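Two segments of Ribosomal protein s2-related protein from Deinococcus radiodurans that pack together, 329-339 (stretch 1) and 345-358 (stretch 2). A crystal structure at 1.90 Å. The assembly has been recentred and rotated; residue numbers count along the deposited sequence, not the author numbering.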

# COMPACT_ATOMS: atom_id res chain seq x y z
N GLY A 329 -11.03 13.84 -17.53
CA GLY A 329 -10.40 14.56 -16.43
C GLY A 329 -10.33 13.78 -15.12
O GLY A 329 -9.33 13.82 -14.39
N LEU A 330 -11.47 13.19 -14.77
CA LEU A 330 -11.55 12.29 -13.61
C LEU A 330 -10.56 11.14 -13.71
O LEU A 330 -9.89 10.84 -12.73
CB LEU A 330 -12.96 11.73 -13.52
CG LEU A 330 -13.29 10.66 -12.47
CD1 LEU A 330 -12.86 11.14 -11.12
CD2 LEU A 330 -14.74 10.38 -12.46
N ARG A 331 -10.51 10.49 -14.87
CA ARG A 331 -9.55 9.42 -15.20
C ARG A 331 -8.06 9.84 -15.02
O ARG A 331 -7.27 9.21 -14.26
CB ARG A 331 -9.86 8.85 -16.60
CG ARG A 331 -8.85 7.77 -17.07
CD ARG A 331 -7.81 8.36 -18.06
NE ARG A 331 -8.43 8.39 -19.41
CZ ARG A 331 -8.49 9.41 -20.24
NH1 ARG A 331 -7.90 10.56 -20.00
NH2 ARG A 331 -9.11 9.27 -21.36
N ASP A 332 -7.72 11.00 -15.56
CA ASP A 332 -6.38 11.56 -15.38
C ASP A 332 -6.08 11.83 -13.88
O ASP A 332 -5.00 11.57 -13.41
CB ASP A 332 -6.27 12.93 -16.07
CG ASP A 332 -6.36 12.87 -17.59
OD1 ASP A 332 -6.42 11.79 -18.18
OD2 ASP A 332 -6.33 13.96 -18.21
N LEU A 333 -7.01 12.40 -13.14
CA LEU A 333 -6.73 12.73 -11.77
C LEU A 333 -6.61 11.51 -10.82
O LEU A 333 -5.97 11.60 -9.74
CB LEU A 333 -7.77 13.70 -11.20
CG LEU A 333 -7.37 15.15 -10.85
CD1 LEU A 333 -6.33 15.79 -11.81
CD2 LEU A 333 -8.67 16.01 -10.73
N THR A 334 -7.16 10.40 -11.22
CA THR A 334 -7.14 9.16 -10.43
C THR A 334 -6.16 8.12 -11.00
O THR A 334 -6.08 6.97 -10.52
CB THR A 334 -8.56 8.58 -10.36
OG1 THR A 334 -9.09 8.35 -11.67
CG2 THR A 334 -9.51 9.53 -9.60
N ALA A 335 -5.39 8.53 -12.02
CA ALA A 335 -4.45 7.64 -12.67
C ALA A 335 -3.20 7.34 -11.80
O ALA A 335 -2.54 6.30 -11.99
CB ALA A 335 -4.04 8.20 -14.07
N ARG A 336 -2.88 8.20 -10.86
CA ARG A 336 -1.72 8.00 -10.00
C ARG A 336 -2.13 8.13 -8.55
O ARG A 336 -3.11 8.85 -8.23
CB ARG A 336 -0.63 9.05 -10.33
CG ARG A 336 -0.09 8.92 -11.76
CD ARG A 336 0.90 10.08 -12.18
NE ARG A 336 1.49 9.71 -13.50
CZ ARG A 336 2.52 8.85 -13.72
NH1 ARG A 336 3.16 8.19 -12.74
NH2 ARG A 336 2.90 8.59 -14.97
N ASP A 337 -1.37 7.46 -7.69
CA ASP A 337 -1.53 7.53 -6.25
C ASP A 337 -0.88 8.78 -5.69
O ASP A 337 -0.29 9.60 -6.44
CB ASP A 337 -1.09 6.23 -5.56
CG ASP A 337 0.46 6.00 -5.55
OD1 ASP A 337 1.23 6.97 -5.76
OD2 ASP A 337 0.89 4.85 -5.34
N GLU A 338 -1.01 8.96 -4.38
CA GLU A 338 -0.51 10.17 -3.74
C GLU A 338 1.02 10.33 -3.76
O GLU A 338 1.51 11.43 -3.51
CB GLU A 338 -1.11 10.34 -2.31
CG GLU A 338 -2.63 10.68 -2.38
CD GLU A 338 -3.32 10.67 -1.04
OE1 GLU A 338 -2.63 10.56 -0.02
OE2 GLU A 338 -4.54 10.82 -0.99
N ALA A 339 1.73 9.27 -4.12
CA ALA A 339 3.21 9.36 -4.34
C ALA A 339 3.54 9.64 -5.81
O ALA A 339 4.72 9.82 -6.15
CB ALA A 339 3.91 8.12 -3.87
N ILE A 345 -4.01 -1.20 -11.67
CA ILE A 345 -5.17 -1.85 -11.17
C ILE A 345 -5.96 -0.85 -10.32
O ILE A 345 -5.54 -0.49 -9.23
CB ILE A 345 -4.81 -3.12 -10.29
CG1 ILE A 345 -3.91 -4.11 -11.03
CG2 ILE A 345 -6.08 -3.78 -9.86
CD1 ILE A 345 -4.41 -4.65 -12.36
N ARG A 346 -7.12 -0.40 -10.85
CA ARG A 346 -7.78 0.79 -10.31
C ARG A 346 -8.59 0.48 -9.07
O ARG A 346 -9.04 1.38 -8.40
CB ARG A 346 -8.63 1.43 -11.44
CG ARG A 346 -7.78 2.36 -12.35
CD ARG A 346 -8.47 2.90 -13.58
NE ARG A 346 -7.81 4.12 -14.05
CZ ARG A 346 -7.97 5.33 -13.55
NH1 ARG A 346 -7.27 6.33 -14.07
NH2 ARG A 346 -8.92 5.61 -12.65
N THR A 347 -8.86 -0.79 -8.79
CA THR A 347 -9.47 -1.21 -7.52
C THR A 347 -8.50 -1.32 -6.30
O THR A 347 -8.91 -1.72 -5.25
CB THR A 347 -10.17 -2.52 -7.66
OG1 THR A 347 -9.34 -3.51 -8.30
CG2 THR A 347 -11.42 -2.33 -8.48
N TRP A 348 -7.23 -0.99 -6.50
CA TRP A 348 -6.31 -0.90 -5.40
C TRP A 348 -6.72 0.22 -4.48
O TRP A 348 -7.26 1.24 -4.94
CB TRP A 348 -4.83 -0.80 -5.87
CG TRP A 348 -4.29 -2.13 -6.14
CD1 TRP A 348 -5.00 -3.22 -6.60
CD2 TRP A 348 -2.94 -2.55 -6.05
NE1 TRP A 348 -4.17 -4.29 -6.73
CE2 TRP A 348 -2.91 -3.91 -6.36
CE3 TRP A 348 -1.77 -1.93 -5.58
CZ2 TRP A 348 -1.71 -4.65 -6.35
CZ3 TRP A 348 -0.61 -2.65 -5.53
CH2 TRP A 348 -0.58 -4.01 -5.90
N ARG A 349 -6.58 -0.01 -3.18
CA ARG A 349 -6.92 0.96 -2.13
C ARG A 349 -5.90 2.10 -2.06
O ARG A 349 -5.28 2.43 -0.99
CB ARG A 349 -7.06 0.22 -0.81
CG ARG A 349 -8.04 0.90 0.22
CD ARG A 349 -7.72 0.52 1.68
NE ARG A 349 -7.87 -0.95 1.82
CZ ARG A 349 -7.86 -1.61 2.98
NH1 ARG A 349 -7.68 -0.95 4.09
NH2 ARG A 349 -7.99 -2.91 3.01
N THR A 350 -5.73 2.79 -3.19
CA THR A 350 -4.69 3.80 -3.37
C THR A 350 -5.20 5.00 -4.15
O THR A 350 -4.41 5.78 -4.62
CB THR A 350 -3.52 3.21 -4.13
OG1 THR A 350 -4.00 2.79 -5.39
CG2 THR A 350 -2.91 2.02 -3.36
N LEU A 351 -6.54 5.22 -4.17
CA LEU A 351 -7.14 6.32 -4.90
C LEU A 351 -6.66 7.55 -4.18
O LEU A 351 -6.66 7.58 -2.99
CB LEU A 351 -8.65 6.25 -4.86
CG LEU A 351 -9.49 7.07 -5.81
CD1 LEU A 351 -9.25 6.57 -7.13
CD2 LEU A 351 -10.95 6.95 -5.42
N PRO A 352 -6.20 8.55 -4.90
CA PRO A 352 -5.80 9.79 -4.27
C PRO A 352 -6.98 10.69 -3.83
O PRO A 352 -8.09 10.60 -4.34
CB PRO A 352 -4.90 10.43 -5.36
CG PRO A 352 -5.59 10.03 -6.62
CD PRO A 352 -6.05 8.59 -6.36
N ARG A 353 -6.71 11.48 -2.80
CA ARG A 353 -7.57 12.49 -2.29
C ARG A 353 -7.38 13.79 -3.08
O ARG A 353 -6.52 13.91 -3.91
CB ARG A 353 -7.34 12.71 -0.79
CG ARG A 353 -7.81 11.59 0.07
CD ARG A 353 -7.31 11.74 1.51
NE ARG A 353 -5.92 11.33 1.63
CZ ARG A 353 -5.19 11.27 2.75
NH1 ARG A 353 -5.70 11.66 3.90
NH2 ARG A 353 -3.95 10.77 2.69
N GLY A 354 -8.32 14.69 -2.87
CA GLY A 354 -8.15 16.08 -3.29
C GLY A 354 -8.90 16.60 -4.51
O GLY A 354 -8.78 17.76 -4.88
N TRP A 355 -9.79 15.77 -5.01
CA TRP A 355 -10.50 16.02 -6.26
C TRP A 355 -12.01 15.92 -6.09
O TRP A 355 -12.51 15.32 -5.13
CB TRP A 355 -9.99 15.06 -7.32
CG TRP A 355 -10.26 13.61 -6.95
CD1 TRP A 355 -9.42 12.81 -6.29
CD2 TRP A 355 -11.43 12.82 -7.22
NE1 TRP A 355 -9.97 11.61 -6.09
CE2 TRP A 355 -11.23 11.59 -6.62
CE3 TRP A 355 -12.64 13.06 -7.88
CZ2 TRP A 355 -12.17 10.54 -6.70
CZ3 TRP A 355 -13.57 12.04 -7.97
CH2 TRP A 355 -13.35 10.81 -7.35
N ARG A 356 -12.77 16.53 -7.01
CA ARG A 356 -14.24 16.27 -7.11
C ARG A 356 -14.70 16.29 -8.58
O ARG A 356 -14.27 17.15 -9.34
CB ARG A 356 -15.08 17.24 -6.28
CG ARG A 356 -15.31 18.59 -6.82
CD ARG A 356 -15.84 19.58 -5.85
NE ARG A 356 -17.31 19.71 -5.91
CZ ARG A 356 -17.98 20.50 -6.75
NH1 ARG A 356 -19.29 20.54 -6.68
NH2 ARG A 356 -17.34 21.29 -7.59
N ALA A 357 -15.50 15.34 -9.00
CA ALA A 357 -15.95 15.34 -10.35
C ALA A 357 -17.40 15.71 -10.37
O ALA A 357 -18.19 15.11 -9.62
CB ALA A 357 -15.77 13.99 -11.02
N VAL A 358 -17.78 16.64 -11.25
CA VAL A 358 -19.21 16.94 -11.43
C VAL A 358 -19.60 16.54 -12.83
O VAL A 358 -19.10 17.08 -13.79
CB VAL A 358 -19.50 18.41 -11.13
CG1 VAL A 358 -20.96 18.78 -11.49
CG2 VAL A 358 -19.28 18.70 -9.68
O HOH W 1 -2.92 7.43 -2.89

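The first stretch enters as the last turn of a helix that begins earlier in the chain, 329-333, and continues as an irregular chain; the second opens with a type I turn from Ile 345 to Trp 348 and finishes in a strand, 355-358. Helix and strand axes run nearly antiparallel, at 163° between their N-to-C directions, and approach to 9.3 Å. The register follows that reversal: Leu 330 lies nearest Ala 357 (CA to CA 6.3 Å) and Leu 333 nearest Trp 355 (CA to CA 7.4 Å). The closest pair in the register lies past the helix, where Asp 337 CA is 5.2 Å from Pro 352 CA. Together the stretches bury 681 Å².

The apolar contacts centre on Trp 355, whose CA-to-CB bond points toward stretch 1. Leu 330 CD1 comes within 3.4 Å of Trp 355 CZ3, an oblique approach to the ring, while Thr 334 CG2 sits over a ring face, 4.0 Å from Trp 355 CE2. Leu 333 CD2 packs 3.8 Å from Trp 355 CB, and Leu 330 CD2 reaches Ala 357 CB at 4.0 Å. The indole is also anchored within its own stretch, since Trp 355 NE1 donates to Pro 352 O at 2.8 Å. Pro 352 carries the packing past the helix end: its CG lies 3.5 Å from Leu 333 O and 3.2 Å from Arg 336 O, a close fit of ring against backbone.

Arg 346 supplies hydrogen bonds near the end of the helix. Its NH1 donates to Arg 331 O (2.9 Å, N-H...O angle 142°), an acceptor near the guanidinium plane that also accepts from Thr 334 N at 3.3 Å. Its NH2 donates to Thr 334 OG1 at 2.9 Å and an almost linear 176°. Thr 334 OG1 in turn donates to Leu 330 O at 2.8 Å, so this hydroxyl accepts from the arginine and gives its proton to the helix backbone.

Charge pairing joins Glu 338 to Arg 353 in a two-pronged salt bridge. Arg 353 NE donates to Glu 338 OE2 (3.0 Å, 171°) and Arg 353 NH2 to Glu 338 OE1 (3.0 Å, 157°), the carboxylate meeting the guanidinium edge. The backbone adds a third bond, from Arg 353 N to Glu 338 OE2 (2.9 Å, 159°), making OE2 a double acceptor.

One water completes the polar link, accepting from Glu 338 N at 2.9 Å and donating to Thr 350 O at 2.8 Å. It thereby bridges two backbones without a direct hydrogen bond between them.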